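Local coordinates for protein aldo-keto reductase family 1, member B4 (Aldose reductase) (Schistosoma japonicum, PDB 4HBK) that probably reduces aldehydes, sugars in open-chain form among them, to alcohols with NADPH, as an aldose reductase of the aldo-keto reductase family, at residues 65-70 and 296-301; 157-160 and 164-167; 180-185 and 207-212; 216-221 and 226-231. All coordinates share one frame; numbering follows the deposited sequence.

Contact 1: residues 65-70 and 296-301; sequences VKKALE and KRIEEN
Ile298 reaches from helix 295-302 toward Ala68 and Lys67 on helix 60-71, and nearly all of the contact hangs on this one side chain. From its CB, which points at the other helix, the two branches part. CG2 lies anti to the backbone N and settles against the backbone of Ala68, 3.9 Å from Ala68 CA, and its distance to the methyl Ala68 CB is 4.0 Å. CG1 takes the other course, anti to the carbonyl carbon (chi1 -62°), and carries the end methyl back along helix 60-71 toward Lys67, where Ile298 CD1 comes within 4.4 Å of Lys67 CG. The same side chain also rests on Ala64 and Ile71, so it sits along one side of helix 60-71. The small Ala68 lets the backbones draw in, with Ala68 CA and Ile298 CA 6.3 Å apart.

In the eight-stranded alpha/beta barrel, helix 60-71 follows strand 51-52 and helix 295-302 follows strand 287-288, the first and last strands in barrel order. Their packing thus closes the helical ring. Tyr73, just beyond helix 60-71, hydrogen-bonds through its hydroxyl to the carbonyl oxygen of Ile298.

Lys67 starts toward Ile298, then bends at chi2 (66°) and chi3 (52°) and leads its amine away; it makes a cation-pi contact with Phe295. Its NZ remains 6.6 Å from Glu299 OE2, too far for a salt bridge, though the opposite charges may attract weakly. Lys66 and Glu70, one turn apart on helix 60-71 and both exposed, form a salt bridge, Lys66 NZ to Glu70 OE2 at 2.7 Å.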
loop_
_atom_site.group_PDB
_atom_site.type_symbol
_atom_site.label_atom_id
_atom_site.label_comp_id
_atom_site.label_asym_id
_atom_site.label_seq_id
_atom_site.Cartn_x
_atom_site.Cartn_y
_atom_site.Cartn_z
ATOM N N VAL A 65 11.951 -10.607 2.380
ATOM C CA VAL A 65 10.818 -11.121 3.148
ATOM C C VAL A 65 11.304 -11.844 4.415
ATOM O O VAL A 65 10.887 -11.527 5.531
ATOM C CB VAL A 65 9.905 -12.027 2.286
ATOM C CG1 VAL A 65 8.982 -12.865 3.155
ATOM C CG2 VAL A 65 9.101 -11.181 1.299
ATOM N N LYS A 66 12.208 -12.793 4.228
ATOM C CA LYS A 66 12.843 -13.504 5.335
ATOM C C LYS A 66 13.514 -12.558 6.342
ATOM O O LYS A 66 13.348 -12.719 7.546
ATOM C CB LYS A 66 13.872 -14.492 4.779
ATOM C CG LYS A 66 14.535 -15.403 5.802
ATOM C CD LYS A 66 15.524 -16.315 5.077
ATOM C CE LYS A 66 15.997 -17.459 5.945
ATOM N NZ LYS A 66 16.883 -16.969 7.020
ATOM N N LYS A 67 14.276 -11.583 5.856
ATOM C CA LYS A 67 14.964 -10.655 6.757
ATOM C C LYS A 67 13.948 -9.848 7.550
ATOM O O LYS A 67 14.025 -9.771 8.779
ATOM C CB LYS A 67 15.904 -9.729 5.979
ATOM C CG LYS A 67 16.569 -8.630 6.809
ATOM C CD LYS A 67 17.547 -9.190 7.841
ATOM C CE LYS A 67 18.556 -10.131 7.204
ATOM N NZ LYS A 67 19.643 -10.492 8.148
ATOM N N ALA A 68 12.975 -9.268 6.849
ATOM C CA ALA A 68 11.905 -8.524 7.511
ATOM C C ALA A 68 11.250 -9.321 8.641
ATOM O O ALA A 68 11.026 -8.790 9.736
ATOM C CB ALA A 68 10.847 -8.098 6.509
ATOM N N LEU A 69 10.904 -10.577 8.367
ATOM C CA LEU A 69 10.170 -11.372 9.349
ATOM C C LEU A 69 11.061 -11.702 10.549
ATOM O O LEU A 69 10.589 -11.714 11.679
ATOM C CB LEU A 69 9.576 -12.648 8.729
ATOM C CG LEU A 69 8.476 -12.525 7.663
ATOM C CD1 LEU A 69 8.105 -13.896 7.077
ATOM C CD2 LEU A 69 7.246 -11.855 8.217
ATOM N N GLU A 70 12.350 -11.945 10.300
ATOM C CA GLU A 70 13.315 -12.164 11.387
ATOM C C GLU A 70 13.460 -10.938 12.280
ATOM O O GLU A 70 13.563 -11.052 13.498
ATOM C CB GLU A 70 14.690 -12.572 10.836
ATOM C CG GLU A 70 14.702 -13.989 10.307
ATOM C CD GLU A 70 15.916 -14.336 9.451
ATOM O OE1 GLU A 70 16.709 -13.437 9.069
ATOM O OE2 GLU A 70 16.068 -15.542 9.163
ATOM N N LYS A 296 20.198 -3.740 5.948
ATOM C CA LYS A 296 20.389 -2.682 6.941
ATOM C C LYS A 296 19.235 -1.680 6.958
ATOM O O LYS A 296 18.882 -1.167 8.014
ATOM C CB LYS A 296 21.707 -1.949 6.714
ATOM C CG LYS A 296 22.940 -2.849 6.798
ATOM C CD LYS A 296 23.541 -2.873 8.197
ATOM C CE LYS A 296 25.048 -2.572 8.155
ATOM N NZ LYS A 296 25.651 -2.476 9.524
ATOM N N ARG A 297 18.664 -1.394 5.791
ATOM C CA ARG A 297 17.542 -0.459 5.699
ATOM C C ARG A 297 16.275 -1.102 6.243
ATOM O O ARG A 297 15.511 -0.475 6.972
ATOM C CB ARG A 297 17.307 -0.004 4.262
ATOM C CG ARG A 297 18.494 0.695 3.630
ATOM C CD ARG A 297 19.338 1.394 4.680
ATOM N NE ARG A 297 19.312 2.846 4.541
ATOM C CZ ARG A 297 19.895 3.512 3.549
ATOM N NH1 ARG A 297 20.543 2.850 2.591
ATOM N NH2 ARG A 297 19.823 4.841 3.507
ATOM N N ILE A 298 16.053 -2.358 5.886
ATOM C CA ILE A 298 14.906 -3.073 6.413
ATOM C C ILE A 298 14.931 -3.012 7.930
ATOM O O ILE A 298 13.911 -2.741 8.557
ATOM C CB ILE A 298 14.871 -4.521 5.936
ATOM C CG1 ILE A 298 14.737 -4.541 4.409
ATOM C CG2 ILE A 298 13.711 -5.252 6.584
ATOM C CD1 ILE A 298 14.969 -5.890 3.770
ATOM N N GLU A 299 16.101 -3.228 8.520
ATOM C CA GLU A 299 16.220 -3.215 9.975
ATOM C C GLU A 299 16.010 -1.816 10.547
ATOM O O GLU A 299 15.234 -1.629 11.478
ATOM C CB GLU A 299 17.573 -3.768 10.426
ATOM C CG GLU A 299 17.789 -3.652 11.923
ATOM C CD GLU A 299 18.794 -4.659 12.461
ATOM O OE1 GLU A 299 18.597 -5.134 13.601
ATOM O OE2 GLU A 299 19.773 -4.974 11.751
ATOM N N GLU A 300 16.702 -0.836 9.985
ATOM C CA GLU A 300 16.559 0.549 10.413
ATOM C C GLU A 300 15.093 1.023 10.395
ATOM O O GLU A 300 14.608 1.621 11.359
ATOM C CB GLU A 300 17.447 1.446 9.544
ATOM C CG GLU A 300 17.091 2.915 9.547
ATOM C CD GLU A 300 18.023 3.751 8.653
ATOM O OE1 GLU A 300 19.059 3.228 8.172
ATOM O OE2 GLU A 300 17.717 4.942 8.434
ATOM N N ASN A 301 14.385 0.738 9.309
ATOM C CA ASN A 301 12.994 1.187 9.165
ATOM C C ASN A 301 12.090 0.695 10.294
ATOM O O ASN A 301 11.058 1.306 10.588
ATOM C CB ASN A 301 12.409 0.753 7.816
ATOM C CG ASN A 301 13.025 1.496 6.637
ATOM O OD1 ASN A 301 13.671 2.522 6.817
ATOM N ND2 ASN A 301 12.813 0.983 5.426
#

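Contact 2: residues 157-160 and 164-167; sequences PTDS and LCLD
The carbonyl oxygen of Pro157 is met by several groups of 164-167. Cys165 N gives it a hydrogen bond of 2.8 Å, nearly straight at 163°, though the donor stands 42° above the carbonyl plane. Leu164 CA brings a C-H to the same oxygen at 3.4 Å, and Leu164 CD1 closes over it as well. The result is a single beta bridge, Thr158 with Leu164, their CA atoms 4.4 Å apart, with a three-residue turn between the segments.

Beside the bond, Pro157 CB packs on Cys165 CB at 3.7 Å. Cys165 turns its sulfur anti to its own carbonyl carbon (chi1 -65°), which lays SG over the backbone of the other segment, 3.9 Å from Thr158 C. At the bridged pair, Thr158 OG1 lies 3.7 Å from Leu164 CD1, the two side chains crossing at a slant; this hydroxyl spends its hydrogen bond on the carbonyl of Phe156.

Backbone bonds tie Cys165 to Lys150 and Asp167 to Pro148, and Arg118 forms a salt bridge with Asp167. Leu164 rests on Gln331 and Met332, and His335 NE2 hydrogen-bonds the carbonyl of Asp167. It all forms a surface hairpin-like turn in the long beta-to-alpha loop from the fourth barrel strand, 138-143, to helix 171-183.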
loop_
_atom_site.group_PDB
_atom_site.type_symbol
_atom_site.label_atom_id
_atom_site.label_comp_id
_atom_site.label_asym_id
_atom_site.label_seq_id
_atom_site.Cartn_x
_atom_site.Cartn_y
_atom_site.Cartn_z
ATOM N N PRO A 157 -0.987 -2.739 -21.479
ATOM C CA PRO A 157 -1.309 -2.866 -22.909
ATOM C C PRO A 157 -1.002 -1.551 -23.605
ATOM O O PRO A 157 -1.449 -0.506 -23.127
ATOM C CB PRO A 157 -2.823 -3.111 -22.928
ATOM C CG PRO A 157 -3.236 -3.345 -21.511
ATOM C CD PRO A 157 -2.178 -2.791 -20.615
ATOM N N THR A 158 -0.272 -1.589 -24.716
ATOM C CA THR A 158 0.217 -0.354 -25.330
ATOM C C THR A 158 0.031 -0.318 -26.854
ATOM O O THR A 158 0.147 -1.339 -27.515
ATOM C CB THR A 158 1.719 -0.129 -24.974
ATOM O OG1 THR A 158 1.893 -0.128 -23.546
ATOM C CG2 THR A 158 2.220 1.192 -25.541
ATOM N N ASP A 159 -0.264 0.865 -27.392
ATOM C CA ASP A 159 -0.341 1.114 -28.835
ATOM C C ASP A 159 0.995 0.907 -29.498
ATOM O O ASP A 159 1.952 0.465 -28.874
ATOM C CB ASP A 159 -0.677 2.583 -29.104
ATOM C CG ASP A 159 -2.145 2.839 -29.184
ATOM O OD1 ASP A 159 -2.896 1.886 -29.486
ATOM O OD2 ASP A 159 -2.549 4.001 -28.956
ATOM N N SER A 160 1.056 1.276 -30.773
ATOM C CA SER A 160 2.330 1.497 -31.447
ATOM C C SER A 160 2.551 3.010 -31.574
ATOM O O SER A 160 3.446 3.464 -32.285
ATOM C CB SER A 160 2.367 0.800 -32.814
ATOM O OG SER A 160 1.237 1.142 -33.600
ATOM N N LEU A 164 -1.228 3.905 -23.821
ATOM C CA LEU A 164 -1.832 2.826 -23.054
ATOM C C LEU A 164 -3.207 2.472 -23.643
ATOM O O LEU A 164 -3.926 3.345 -24.125
ATOM C CB LEU A 164 -1.951 3.258 -21.590
ATOM C CG LEU A 164 -1.170 2.489 -20.517
ATOM C CD1 LEU A 164 0.132 1.972 -21.029
ATOM C CD2 LEU A 164 -0.959 3.334 -19.248
ATOM N N CYS A 165 -3.554 1.189 -23.640
ATOM C CA CYS A 165 -4.875 0.768 -24.102
ATOM C C CYS A 165 -5.839 0.790 -22.917
ATOM O O CYS A 165 -5.860 -0.130 -22.104
ATOM C CB CYS A 165 -4.818 -0.634 -24.728
ATOM S SG CYS A 165 -3.818 -0.748 -26.260
ATOM N N LEU A 166 -6.620 1.860 -22.822
ATOM C CA LEU A 166 -7.542 2.075 -21.711
ATOM C C LEU A 166 -8.777 1.180 -21.805
ATOM O O LEU A 166 -9.129 0.695 -22.876
ATOM C CB LEU A 166 -7.976 3.545 -21.684
ATOM C CG LEU A 166 -7.081 4.577 -20.978
ATOM C CD1 LEU A 166 -5.711 4.038 -20.640
ATOM C CD2 LEU A 166 -6.977 5.866 -21.783
ATOM N N ASP A 167 -9.433 0.960 -20.669
ATOM C CA ASP A 167 -10.708 0.259 -20.655
ATOM C C ASP A 167 -11.703 1.072 -19.829
ATOM O O ASP A 167 -11.309 1.987 -19.103
ATOM C CB ASP A 167 -10.545 -1.174 -20.114
ATOM C CG ASP A 167 -11.752 -2.059 -20.429
ATOM O OD1 ASP A 167 -12.625 -1.615 -21.206
ATOM O OD2 ASP A 167 -11.827 -3.197 -19.908
#

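Contact 3: residues 180-185 and 207-212; sequences KLVDEG and CRIKPA
Charge comes first: Arg208 grips the carboxylate of Asp183 end-on with two nitrogens, one to each oxygen. The N-H of Arg208 NH2 runs almost straight (178°) onto the syn lone pair of Asp183 OD1, 3.0 Å away and in the guanidinium plane. The second bond, Arg208 NH1 to Asp183 OD2, is shorter at 2.8 Å but bent, its acceptor tilted from that plane, because the two flat groups are turned 31° against each other. With chi1 and chi2 extended, a bend at chi3 (59°) swings the guanidinium round to face the aspartate. Both residues are exposed.

Apolar contact runs underneath. Val182 and Ile209 reach toward each other tip to tip, with Ile209 CD1 lying 3.8 Å from Val182 CB and just as close to its CG1.

Side chains of the helix also hold the loop's backbone: Glu179 OE2 accepts hydrogen bonds from Arg208 N and Ile209 N, and Trp175 NE1 donates to the carbonyl of Ile209. Helix 171-183 ends nearby in a Schellman motif, Gly185 supplying the positive phi. Here one barrel helix holds the loop that leads from the next, 197-206, into strand 213-217, an alpha-to-beta turn of the (beta/alpha)8 fold.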
loop_
_atom_site.group_PDB
_atom_site.type_symbol
_atom_site.label_atom_id
_atom_site.label_comp_id
_atom_site.label_asym_id
_atom_site.label_seq_id
_atom_site.Cartn_x
_atom_site.Cartn_y
_atom_site.Cartn_z
ATOM N N LYS A 180 -17.533 -10.161 -3.136
ATOM C CA LYS A 180 -17.766 -11.597 -3.167
ATOM C C LYS A 180 -16.564 -12.360 -2.628
ATOM O O LYS A 180 -16.708 -13.428 -2.041
ATOM C CB LYS A 180 -18.080 -12.066 -4.585
ATOM C CG LYS A 180 -19.428 -11.638 -5.108
ATOM C CD LYS A 180 -19.652 -12.225 -6.493
ATOM C CE LYS A 180 -20.938 -11.712 -7.113
ATOM N NZ LYS A 180 -20.979 -12.008 -8.584
ATOM N N LEU A 181 -15.373 -11.807 -2.826
ATOM C CA LEU A 181 -14.160 -12.423 -2.304
ATOM C C LEU A 181 -14.224 -12.479 -0.783
ATOM O O LEU A 181 -13.746 -13.436 -0.158
ATOM C CB LEU A 181 -12.917 -11.647 -2.756
ATOM C CG LEU A 181 -12.659 -11.610 -4.266
ATOM C CD1 LEU A 181 -11.522 -10.659 -4.615
ATOM C CD2 LEU A 181 -12.384 -13.017 -4.817
ATOM N N VAL A 182 -14.808 -11.446 -0.185
ATOM C CA VAL A 182 -14.982 -11.426 1.260
ATOM C C VAL A 182 -16.044 -12.467 1.668
ATOM O O VAL A 182 -15.825 -13.253 2.592
ATOM C CB VAL A 182 -15.403 -10.024 1.764
ATOM C CG1 VAL A 182 -15.758 -10.067 3.255
ATOM C CG2 VAL A 182 -14.301 -9.019 1.515
ATOM N N ASP A 183 -17.185 -12.466 0.975
ATOM C CA ASP A 183 -18.239 -13.452 1.219
ATOM C C ASP A 183 -17.686 -14.878 1.251
ATOM O O ASP A 183 -18.075 -15.688 2.090
ATOM C CB ASP A 183 -19.334 -13.371 0.147
ATOM C CG ASP A 183 -20.116 -12.054 0.175
ATOM O OD1 ASP A 183 -20.067 -11.315 1.180
ATOM O OD2 ASP A 183 -20.801 -11.758 -0.828
ATOM N N GLU A 184 -16.777 -15.174 0.329
ATOM C CA GLU A 184 -16.265 -16.523 0.125
ATOM C C GLU A 184 -15.085 -16.875 1.022
ATOM O O GLU A 184 -14.609 -18.003 0.997
ATOM C CB GLU A 184 -15.813 -16.685 -1.325
ATOM C CG GLU A 184 -16.899 -16.439 -2.345
ATOM C CD GLU A 184 -17.451 -17.723 -2.913
ATOM O OE1 GLU A 184 -18.355 -18.308 -2.282
ATOM O OE2 GLU A 184 -16.972 -18.148 -3.987
ATOM N N GLY A 185 -14.589 -15.913 1.792
ATOM C CA GLY A 185 -13.451 -16.177 2.658
ATOM C C GLY A 185 -12.072 -16.128 2.001
ATOM O O GLY A 185 -11.061 -16.375 2.661
ATOM N N CYS A 207 -21.672 0.659 -1.903
ATOM C CA CYS A 207 -21.124 -0.601 -1.404
ATOM C C CYS A 207 -22.020 -1.301 -0.385
ATOM O O CYS A 207 -22.802 -0.674 0.328
ATOM C CB CYS A 207 -19.736 -0.383 -0.799
ATOM S SG CYS A 207 -19.776 0.571 0.730
ATOM N N ARG A 208 -21.890 -2.618 -0.337
ATOM C CA ARG A 208 -22.495 -3.415 0.711
ATOM C C ARG A 208 -21.441 -3.609 1.798
ATOM O O ARG A 208 -21.766 -3.636 2.979
ATOM C CB ARG A 208 -22.958 -4.763 0.140
ATOM C CG ARG A 208 -23.213 -5.844 1.186
ATOM C CD ARG A 208 -23.951 -7.038 0.578
ATOM N NE ARG A 208 -23.218 -7.656 -0.531
ATOM C CZ ARG A 208 -22.336 -8.644 -0.391
ATOM N NH1 ARG A 208 -21.723 -9.149 -1.454
ATOM N NH2 ARG A 208 -22.065 -9.129 0.813
ATOM N N ILE A 209 -20.176 -3.738 1.381
ATOM C CA ILE A 209 -19.043 -3.882 2.297
ATOM C C ILE A 209 -18.099 -2.707 2.091
ATOM O O ILE A 209 -17.601 -2.488 0.993
ATOM C CB ILE A 209 -18.256 -5.172 2.038
ATOM C CG1 ILE A 209 -19.141 -6.401 2.238
ATOM C CG2 ILE A 209 -17.039 -5.252 2.959
ATOM C CD1 ILE A 209 -18.438 -7.719 1.877
ATOM N N LYS A 210 -17.872 -1.935 3.143
ATOM C CA LYS A 210 -17.059 -0.739 3.020
ATOM C C LYS A 210 -15.584 -1.071 2.833
ATOM O O LYS A 210 -15.084 -2.071 3.345
ATOM C CB LYS A 210 -17.267 0.179 4.227
ATOM C CG LYS A 210 -18.688 0.722 4.303
ATOM C CD LYS A 210 -18.766 2.041 5.055
ATOM C CE LYS A 210 -19.090 1.841 6.512
ATOM N NZ LYS A 210 -19.758 3.051 7.097
ATOM N N PRO A 211 -14.889 -0.243 2.061
ATOM C CA PRO A 211 -13.433 -0.375 1.992
ATOM C C PRO A 211 -12.889 -0.214 3.401
ATOM O O PRO A 211 -13.418 0.615 4.147
ATOM C CB PRO A 211 -13.016 0.800 1.101
ATOM C CG PRO A 211 -14.256 1.714 1.019
ATOM C CD PRO A 211 -15.413 0.814 1.185
ATOM N N ALA A 212 -11.890 -1.017 3.769
ATOM C CA ALA A 212 -11.281 -0.955 5.095
ATOM C C ALA A 212 -10.012 -0.117 5.089
ATOM O O ALA A 212 -9.532 0.321 6.142
ATOM C CB ALA A 212 -10.952 -2.362 5.589
#

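Contact 4: residues 216-221 and 226-231; sequences IEIHAN and KLVEYA
Ile216 and Leu227 meet because of their first torsions. Ile216 sets CG1 in the crowded position between its backbone N and carbonyl carbon (chi1 42°), which sends CD1 out to the helix, while Leu227 holds CG anti to its backbone N (chi1 -178°) and leans down to the strand. The two side chains slant across each other, Ile216 CD1 touching Leu227 CD2 at 3.7 Å. Next along, Ile218 CD1 presses on Val228 CG2 at 3.6 Å. That valine methyl also sees Ile216 CD1, at 4.2 Å, so it bridges the two isoleucines. The four touching residues are buried, and no hydrogen bond crosses.

Glu217, between the isoleucines, turns the other way into a polar network. His219 NE2 donates to Glu217 OE2 at 2.9 Å, in the ring plane and on the anti lone pair; the backbone N-H groups of Gln326 and Phe327 bind the same carboxylate, one at each oxygen. Asn221 N points to His219 ND1 in a weak bond, so the bond at NE2, with weak help at ND1, should favour this rotation of the imidazole.

The contact belongs to the beta-alpha-beta unit of strand 213-217, helix 225-233 and strand 237-241. Ile218 continues onto Val238 and Ala240 of the following strand and Leu281 of helix 273-283, while Tyr230 of helix 225-233 packs on Ile200 and Leu204 of helix 197-206.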
loop_
_atom_site.group_PDB
_atom_site.type_symbol
_atom_site.label_atom_id
_atom_site.label_comp_id
_atom_site.label_asym_id
_atom_site.label_seq_id
_atom_site.Cartn_x
_atom_site.Cartn_y
_atom_site.Cartn_z
ATOM N N ILE A 216 -2.129 5.263 -0.462
ATOM C CA ILE A 216 -1.834 6.403 -1.318
ATOM C C ILE A 216 -0.434 6.887 -0.992
ATOM O O ILE A 216 0.112 6.535 0.057
ATOM C CB ILE A 216 -2.805 7.570 -1.050
ATOM C CG1 ILE A 216 -3.026 7.741 0.467
ATOM C CG2 ILE A 216 -4.123 7.350 -1.785
ATOM C CD1 ILE A 216 -3.927 8.926 0.852
ATOM N N GLU A 217 0.137 7.707 -1.873
ATOM C CA GLU A 217 1.438 8.317 -1.620
ATOM C C GLU A 217 1.349 9.339 -0.499
ATOM O O GLU A 217 0.583 10.303 -0.575
ATOM C CB GLU A 217 1.987 8.982 -2.885
ATOM C CG GLU A 217 3.189 9.894 -2.644
ATOM C CD GLU A 217 3.680 10.546 -3.933
ATOM O OE1 GLU A 217 3.125 10.244 -5.016
ATOM O OE2 GLU A 217 4.622 11.359 -3.863
ATOM N N ILE A 218 2.142 9.120 0.544
ATOM C CA ILE A 218 2.196 10.042 1.671
ATOM C C ILE A 218 3.619 10.088 2.249
ATOM O O ILE A 218 4.227 9.046 2.559
ATOM C CB ILE A 218 1.198 9.649 2.790
ATOM C CG1 ILE A 218 -0.164 9.269 2.213
ATOM C CG2 ILE A 218 1.038 10.785 3.804
ATOM C CD1 ILE A 218 -1.140 8.784 3.291
ATOM N N HIS A 219 4.147 11.297 2.385
ATOM C CA HIS A 219 5.445 11.498 3.012
ATOM C C HIS A 219 5.636 12.985 3.279
ATOM O O HIS A 219 4.806 13.814 2.884
ATOM C CB HIS A 219 6.568 10.947 2.131
ATOM C CG HIS A 219 6.496 11.420 0.718
ATOM N ND1 HIS A 219 6.999 12.638 0.322
ATOM C CD2 HIS A 219 5.937 10.864 -0.382
ATOM C CE1 HIS A 219 6.781 12.803 -0.972
ATOM N NE2 HIS A 219 6.131 11.743 -1.423
ATOM N N ALA A 220 6.721 13.327 3.962
ATOM C CA ALA A 220 6.910 14.694 4.415
ATOM C C ALA A 220 6.926 15.696 3.266
ATOM O O ALA A 220 6.627 16.860 3.475
ATOM C CB ALA A 220 8.180 14.806 5.254
ATOM N N ASN A 221 7.265 15.248 2.058
ATOM C CA ASN A 221 7.292 16.141 0.896
ATOM C C ASN A 221 5.995 16.090 0.105
ATOM O O ASN A 221 5.855 16.774 -0.909
ATOM C CB ASN A 221 8.482 15.840 -0.028
ATOM C CG ASN A 221 9.665 16.762 0.223
ATOM O OD1 ASN A 221 9.562 17.750 0.960
ATOM N ND2 ASN A 221 10.792 16.453 -0.405
ATOM N N LYS A 226 -5.585 16.687 3.067
ATOM C CA LYS A 226 -7.028 16.732 2.846
ATOM C C LYS A 226 -7.643 15.360 2.580
ATOM O O LYS A 226 -8.689 15.022 3.133
ATOM C CB LYS A 226 -7.383 17.712 1.728
ATOM C CG LYS A 226 -7.191 19.164 2.128
ATOM C CD LYS A 226 -7.632 20.114 1.028
ATOM C CE LYS A 226 -7.636 21.549 1.528
ATOM N NZ LYS A 226 -8.300 22.488 0.580
ATOM N N LEU A 227 -6.990 14.579 1.732
ATOM C CA LEU A 227 -7.457 13.243 1.419
ATOM C C LEU A 227 -7.367 12.343 2.644
ATOM O O LEU A 227 -8.284 11.576 2.926
ATOM C CB LEU A 227 -6.636 12.652 0.275
ATOM C CG LEU A 227 -7.084 11.256 -0.154
ATOM C CD1 LEU A 227 -8.591 11.266 -0.427
ATOM C CD2 LEU A 227 -6.284 10.771 -1.375
ATOM N N VAL A 228 -6.260 12.431 3.374
ATOM C CA VAL A 228 -6.088 11.595 4.555
ATOM C C VAL A 228 -7.158 11.915 5.588
ATOM O O VAL A 228 -7.752 11.018 6.193
ATOM C CB VAL A 228 -4.717 11.786 5.212
ATOM C CG1 VAL A 228 -4.738 11.179 6.606
ATOM C CG2 VAL A 228 -3.602 11.155 4.348
ATOM N N GLU A 229 -7.410 13.202 5.792
ATOM C CA GLU A 229 -8.418 13.598 6.766
ATOM C C GLU A 229 -9.789 13.099 6.328
ATOM O O GLU A 229 -10.558 12.582 7.139
ATOM C CB GLU A 229 -8.417 15.113 6.967
ATOM C CG GLU A 229 -7.208 15.611 7.748
ATOM C CD GLU A 229 -7.277 17.104 8.036
ATOM O OE1 GLU A 229 -6.561 17.563 8.949
ATOM O OE2 GLU A 229 -8.046 17.820 7.353
ATOM N N TYR A 230 -10.087 13.247 5.041
ATOM C CA TYR A 230 -11.340 12.739 4.517
ATOM C C TYR A 230 -11.487 11.239 4.748
ATOM O O TYR A 230 -12.489 10.784 5.292
ATOM C CB TYR A 230 -11.493 13.012 3.029
ATOM C CG TYR A 230 -12.596 12.148 2.455
ATOM C CD1 TYR A 230 -13.944 12.445 2.696
ATOM C CD2 TYR A 230 -12.294 11.009 1.721
ATOM C CE1 TYR A 230 -14.951 11.641 2.190
ATOM C CE2 TYR A 230 -13.294 10.196 1.215
ATOM C CZ TYR A 230 -14.615 10.515 1.447
ATOM O OH TYR A 230 -15.598 9.694 0.941
ATOM N N ALA A 231 -10.495 10.463 4.325
ATOM C CA ALA A 231 -10.601 9.016 4.456
ATOM C C ALA A 231 -10.805 8.571 5.915
ATOM O O ALA A 231 -11.658 7.727 6.198
ATOM C CB ALA A 231 -9.401 8.306 3.813
#

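Overall arrangement
Contacts 1, 3 and 4 belong to the barrel, packing helix on helix, helix on loop, and strand end on helix, whereas contact 2 stands out in a surface loop, its centre about 25 Å from the chain centre. Contact 1 joins the helices that follow the first and last barrel strands, and the other three fall between its segments in sequence; it and contact 3 lie on opposite sides of the chain centre, about 32 Å between centres. Contacts 3 and 4 follow directly, since 207-212 runs into strand 213-217, yet their centres are 24 Å apart. Contact 4 is nearest the predicted active site: the Ile216 side chain is about 10 Å from those of His144 and Lys111.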